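Local coordinates for YrrB protein (Bacillus subtilis, PDB 2Q7F), which is a possible interaction mediator in complex formation among RNA sulfuration components, RNA processing components and aminoacyl-tRNA synthetases, at residues N157-R162 against A183-Q188; E177-F182 against Y197-T202. All blocks are in the same frame, centred on the assembly; numbering follows the deposited sequence.

Contact 1: residues N157-R162 against A183-Q188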
loop_
_atom_site.group_PDB
_atom_site.type_symbol
_atom_site.label_atom_id
_atom_site.label_comp_id
_atom_site.label_asym_id
_atom_site.label_seq_id
_atom_site.Cartn_x
_atom_site.Cartn_y
_atom_site.Cartn_z
ATOM N N ASN A 157 8.544 -2.566 -11.571
ATOM C CA ASN A 157 8.582 -3.999 -11.265
ATOM C C ASN A 157 7.643 -4.420 -10.139
ATOM O O ASN A 157 7.349 -5.608 -9.988
ATOM C CB ASN A 157 10.005 -4.427 -10.903
ATOM C CG ASN A 157 10.992 -4.169 -12.016
ATOM O OD1 ASN A 157 12.111 -3.713 -11.771
ATOM N ND2 ASN A 157 10.589 -4.452 -13.254
ATOM N N ASP A 158 7.194 -3.449 -9.343
ATOM C CA ASP A 158 6.332 -3.706 -8.191
ATOM C C ASP A 158 4.933 -4.147 -8.626
ATOM O O ASP A 158 4.018 -3.332 -8.727
ATOM C CB ASP A 158 6.253 -2.452 -7.309
ATOM C CG ASP A 158 5.499 -2.687 -5.998
ATOM O OD1 ASP A 158 4.662 -3.619 -5.911
ATOM O OD2 ASP A 158 5.742 -1.912 -5.048
ATOM N N THR A 159 4.780 -5.445 -8.866
ATOM C CA THR A 159 3.502 -6.045 -9.276
ATOM C C THR A 159 2.325 -5.633 -8.384
ATOM O O THR A 159 1.249 -5.270 -8.883
ATOM C CB THR A 159 3.617 -7.585 -9.308
ATOM O OG1 THR A 159 4.512 -7.961 -10.359
ATOM C CG2 THR A 159 2.271 -8.242 -9.554
ATOM N N GLU A 160 2.554 -5.686 -7.073
ATOM C CA GLU A 160 1.536 -5.406 -6.069
ATOM C C GLU A 160 0.968 -3.992 -6.201
ATOM O O GLU A 160 -0.257 -3.802 -6.209
ATOM C CB GLU A 160 2.112 -5.621 -4.665
ATOM C CG GLU A 160 1.204 -6.405 -3.733
ATOM C CD GLU A 160 -0.225 -5.892 -3.751
ATOM O OE1 GLU A 160 -1.117 -6.614 -4.269
ATOM O OE2 GLU A 160 -0.453 -4.756 -3.266
ATOM N N ALA A 161 1.862 -3.010 -6.313
ATOM C CA ALA A 161 1.470 -1.623 -6.538
ATOM C C ALA A 161 0.660 -1.510 -7.811
ATOM O O ALA A 161 -0.397 -0.887 -7.833
ATOM C CB ALA A 161 2.691 -0.725 -6.617
ATOM N N ARG A 162 1.153 -2.138 -8.871
ATOM C CA ARG A 162 0.527 -2.025 -10.175
ATOM C C ARG A 162 -0.887 -2.605 -10.199
ATOM O O ARG A 162 -1.771 -2.067 -10.868
ATOM C CB ARG A 162 1.404 -2.666 -11.240
ATOM C CG ARG A 162 1.039 -2.231 -12.629
ATOM C CD ARG A 162 1.831 -2.983 -13.659
ATOM N NE ARG A 162 3.221 -2.543 -13.664
ATOM C CZ ARG A 162 3.707 -1.593 -14.456
ATOM N NH1 ARG A 162 2.929 -0.971 -15.337
ATOM N NH2 ARG A 162 4.984 -1.271 -14.361
ATOM N N ALA A 183 -2.899 -5.872 -17.519
ATOM C CA ALA A 183 -2.128 -6.650 -18.495
ATOM C C ALA A 183 -0.661 -6.777 -18.097
ATOM O O ALA A 183 -0.083 -7.863 -18.173
ATOM C CB ALA A 183 -2.251 -6.048 -19.883
ATOM N N ALA A 184 -0.067 -5.668 -17.665
ATOM C CA ALA A 184 1.335 -5.660 -17.234
ATOM C C ALA A 184 1.564 -6.563 -16.015
ATOM O O ALA A 184 2.609 -7.219 -15.912
ATOM C CB ALA A 184 1.805 -4.236 -16.960
ATOM N N VAL A 185 0.579 -6.600 -15.114
ATOM C CA VAL A 185 0.588 -7.502 -13.956
ATOM C C VAL A 185 0.583 -8.958 -14.420
ATOM O O VAL A 185 1.286 -9.798 -13.850
ATOM C CB VAL A 185 -0.621 -7.242 -13.015
ATOM C CG1 VAL A 185 -0.739 -8.329 -11.936
ATOM C CG2 VAL A 185 -0.519 -5.854 -12.376
ATOM N N THR A 186 -0.210 -9.233 -15.459
ATOM C CA THR A 186 -0.265 -10.540 -16.115
ATOM C C THR A 186 1.097 -10.939 -16.704
ATOM O O THR A 186 1.479 -12.111 -16.645
ATOM C CB THR A 186 -1.374 -10.566 -17.208
ATOM O OG1 THR A 186 -2.645 -10.789 -16.587
ATOM C CG2 THR A 186 -1.132 -11.660 -18.236
ATOM N N GLU A 187 1.825 -9.965 -17.254
ATOM C CA GLU A 187 3.148 -10.229 -17.833
ATOM C C GLU A 187 4.181 -10.608 -16.766
ATOM O O GLU A 187 4.920 -11.577 -16.933
ATOM C CB GLU A 187 3.648 -9.042 -18.679
ATOM C CG GLU A 187 4.816 -9.396 -19.628
ATOM C CD GLU A 187 5.412 -8.188 -20.363
ATOM O OE1 GLU A 187 4.822 -7.083 -20.316
ATOM O OE2 GLU A 187 6.479 -8.349 -20.999
ATOM N N GLN A 188 4.223 -9.853 -15.673
ATOM C CA GLN A 188 5.171 -10.131 -14.595
ATOM C C GLN A 188 4.757 -11.364 -13.791
ATOM O O GLN A 188 5.563 -12.270 -13.581
ATOM C CB GLN A 188 5.335 -8.909 -13.687
ATOM C CG GLN A 188 5.992 -7.725 -14.386
ATOM C CD GLN A 188 5.710 -6.395 -13.715
ATOM O OE1 GLN A 188 5.992 -6.203 -12.529
ATOM N NE2 GLN A 188 5.160 -5.459 -14.481
#

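Contact 2: residues E177-F182 against Y197-T202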
loop_
_atom_site.group_PDB
_atom_site.type_symbol
_atom_site.label_atom_id
_atom_site.label_comp_id
_atom_site.label_asym_id
_atom_site.label_seq_id
_atom_site.Cartn_x
_atom_site.Cartn_y
_atom_site.Cartn_z
ATOM N N GLU A 177 -6.905 2.356 -19.331
ATOM C CA GLU A 177 -5.635 2.426 -18.612
ATOM C C GLU A 177 -5.584 1.420 -17.453
ATOM O O GLU A 177 -4.498 0.999 -17.034
ATOM C CB GLU A 177 -5.371 3.856 -18.120
ATOM C CG GLU A 177 -6.627 4.639 -17.728
ATOM C CD GLU A 177 -7.386 5.187 -18.935
ATOM O OE1 GLU A 177 -6.835 6.043 -19.657
ATOM O OE2 GLU A 177 -8.540 4.763 -19.163
ATOM N N ALA A 178 -6.755 1.029 -16.949
ATOM C CA ALA A 178 -6.844 -0.032 -15.946
ATOM C C ALA A 178 -6.388 -1.340 -16.566
ATOM O O ALA A 178 -5.540 -2.037 -16.007
ATOM C CB ALA A 178 -8.262 -0.156 -15.408
ATOM N N LEU A 179 -6.946 -1.644 -17.738
ATOM C CA LEU A 179 -6.579 -2.831 -18.515
ATOM C C LEU A 179 -5.106 -2.813 -18.910
ATOM O O LEU A 179 -4.446 -3.848 -18.886
ATOM C CB LEU A 179 -7.462 -2.952 -19.752
ATOM C CG LEU A 179 -8.946 -3.183 -19.472
ATOM C CD1 LEU A 179 -9.752 -2.765 -20.680
ATOM C CD2 LEU A 179 -9.250 -4.638 -19.079
ATOM N N SER A 180 -4.602 -1.628 -19.260
ATOM C CA SER A 180 -3.170 -1.424 -19.481
ATOM C C SER A 180 -2.371 -1.977 -18.308
ATOM O O SER A 180 -1.437 -2.759 -18.498
ATOM C CB SER A 180 -2.846 0.063 -19.666
ATOM O OG SER A 180 -3.521 0.588 -20.788
ATOM N N GLN A 181 -2.764 -1.577 -17.102
ATOM C CA GLN A 181 -2.075 -2.011 -15.893
ATOM C C GLN A 181 -2.325 -3.488 -15.564
ATOM O O GLN A 181 -1.370 -4.227 -15.309
ATOM C CB GLN A 181 -2.402 -1.102 -14.698
ATOM C CG GLN A 181 -1.993 0.363 -14.875
ATOM C CD GLN A 181 -0.494 0.563 -15.047
ATOM O OE1 GLN A 181 0.306 -0.329 -14.763
ATOM N NE2 GLN A 181 -0.108 1.747 -15.517
ATOM N N PHE A 182 -3.587 -3.922 -15.594
ATOM C CA PHE A 182 -3.910 -5.342 -15.359
ATOM C C PHE A 182 -3.096 -6.280 -16.262
ATOM O O PHE A 182 -2.654 -7.343 -15.814
ATOM C CB PHE A 182 -5.409 -5.634 -15.529
ATOM C CG PHE A 182 -6.294 -4.990 -14.488
ATOM C CD1 PHE A 182 -5.908 -4.920 -13.152
ATOM C CD2 PHE A 182 -7.540 -4.475 -14.847
ATOM C CE1 PHE A 182 -6.738 -4.326 -12.196
ATOM C CE2 PHE A 182 -8.373 -3.885 -13.897
ATOM C CZ PHE A 182 -7.971 -3.813 -12.569
ATOM N N TYR A 197 -9.424 -11.516 -13.076
ATOM C CA TYR A 197 -10.800 -11.306 -12.629
ATOM C C TYR A 197 -11.193 -9.841 -12.722
ATOM O O TYR A 197 -12.265 -9.508 -13.235
ATOM C CB TYR A 197 -11.004 -11.812 -11.198
ATOM C CG TYR A 197 -12.215 -11.209 -10.514
ATOM C CD1 TYR A 197 -13.512 -11.621 -10.848
ATOM C CD2 TYR A 197 -12.063 -10.222 -9.541
ATOM C CE1 TYR A 197 -14.627 -11.064 -10.222
ATOM C CE2 TYR A 197 -13.163 -9.661 -8.914
ATOM C CZ TYR A 197 -14.440 -10.086 -9.256
ATOM O OH TYR A 197 -15.520 -9.523 -8.626
ATOM N N ASN A 198 -10.321 -8.974 -12.217
ATOM C CA ASN A 198 -10.573 -7.535 -12.231
ATOM C C ASN A 198 -10.543 -6.947 -13.641
ATOM O O ASN A 198 -11.219 -5.954 -13.921
ATOM C CB ASN A 198 -9.607 -6.808 -11.288
ATOM C CG ASN A 198 -9.967 -7.012 -9.826
ATOM O OD1 ASN A 198 -10.857 -6.352 -9.299
ATOM N ND2 ASN A 198 -9.274 -7.937 -9.166
ATOM N N ALA A 199 -9.762 -7.573 -14.521
ATOM C CA ALA A 199 -9.785 -7.266 -15.946
ATOM C C ALA A 199 -11.145 -7.663 -16.500
ATOM O O ALA A 199 -11.783 -6.897 -17.220
ATOM C CB ALA A 199 -8.671 -8.008 -16.677
ATOM N N GLY A 200 -11.584 -8.860 -16.124
ATOM C CA GLY A 200 -12.885 -9.377 -16.517
ATOM C C GLY A 200 -13.997 -8.422 -16.148
ATOM O O GLY A 200 -14.899 -8.181 -16.946
ATOM N N VAL A 201 -13.920 -7.863 -14.943
ATOM C CA VAL A 201 -14.945 -6.943 -14.443
ATOM C C VAL A 201 -14.883 -5.595 -15.159
ATOM O O VAL A 201 -15.913 -4.944 -15.358
ATOM C CB VAL A 201 -14.844 -6.757 -12.914
ATOM C CG1 VAL A 201 -15.859 -5.727 -12.418
ATOM C CG2 VAL A 201 -15.065 -8.085 -12.207
ATOM N N THR A 202 -13.677 -5.189 -15.551
ATOM C CA THR A 202 -13.488 -3.926 -16.263
ATOM C C THR A 202 -14.203 -3.968 -17.611
ATOM O O THR A 202 -14.968 -3.058 -17.940
ATOM C CB THR A 202 -11.987 -3.576 -16.449
ATOM O OG1 THR A 202 -11.400 -3.288 -15.175
ATOM C CG2 THR A 202 -11.815 -2.362 -17.358
#

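Contact 1: residues N157-R162 against A183-Q188
Arg-162 runs its aliphatic stem alongside Val-185, in the opposite sense, and over the Ala-184 methyl, with CD 3.5 Å from Ala-184 CB and CB 3.9 Å from Val-185 CG2. CG stands anti to the backbone N (chi1 -163°), which sends the chain out to the neighbouring helix, and the bend at chi3 (-72°) then turns the guanidinium past the Ala-184 methyl. The guanidinium and Gln-188 amide planes stand 81° apart. Two partners beyond the segments hold the arginine's end: NH2 makes a salt bridge to Glu-156 and NH1 a probable hydrogen bond to Gln-181, so its rotation is probably fixed. Thr-159 adds the second apolar touch, its methyl CG2 lying 3.8 Å from Val-185 CG1; the Thr-159 and Val-185 CA atoms, 5.7 Å apart, are the nearest CA pair of the two segments. On the other branch, the hydroxyl OG1 of Thr-159 sits 3.6 Å from Gln-188 CB, as the two side chains run past each other in opposite senses. The helix start itself is capped by Asp-158, whose OD1 accepts from Ala-161 N over 2.9 Å, the donor standing well above the carboxylate plane. The contact thus joins the first turn of helix 159-172 to the last turns of helix 176-188, both almost wholly in the fifth TPR (160-192), while Val-185 also touches Ala-195 of helix 193-205.

Contact 2: residues E177-F182 against Y197-T202
The Phe-182 ring packs against Asn-198, Ala-199 and Thr-202; its CG, anti to the carbonyl carbon (chi1 -67°), puts the ring edge at Thr-202. Asn-198 CB makes an off-centre CH-pi contact with this ring, 4.1 Å from the centroid and 29° off the normal, and Ala-199 N lies over one face. At the edge, in the ring plane, Thr-202 OG1 approaches CE2 of Phe-182 to 3.3 Å. The aliphatic part belongs to Leu-179, whose CG is 3.7 Å from Thr-202 CG2 and whose CD2 is 4.2 Å from Ala-199 CB. No hydrogen bond crosses between the segments. Thr-202 OG1 donates to Asn-198 O over 3.0 Å, and Thr-202 N reaches the same oxygen from the opposite face, while Asn-198 ND2 bonds Asp-194 O. An alanine in place of Phe-182 would lose the ring and is likely to open a gap beside Asn-198 CB, leaving Thr-202 without its aromatic neighbour. The axes of segments 177-182 and 197-202 approach to 9.8 Å with 161° between their directions, so these nearly antiparallel pieces of successive TPR repeats are joined by apolar and aromatic packing, with Thr-202 OG1 and Asn-198 ND2 bonded within their own helix.

Helix 176-188 serves both contacts, offering its C-terminal turns to helix 159-172 in contact 1 and its earlier turns to helix 193-205 in contact 2. Contact 1 lies largely in the fifth TPR, with Asn-157 and Asp-158 at the end of the fourth, whereas contact 2 bridges the fifth and sixth repeats. Their centres are 12 Å apart, and the two meet through Arg-162 and Gln-181. Burial differs: four of the six touching residues are buried in contact 2 and none is exposed, against two of seven buried in contact 1. Correspondingly, contact 1 mixes an arginine stem and polar ends with its methyl packing, while contact 2 relies on aromatic and aliphatic surfaces.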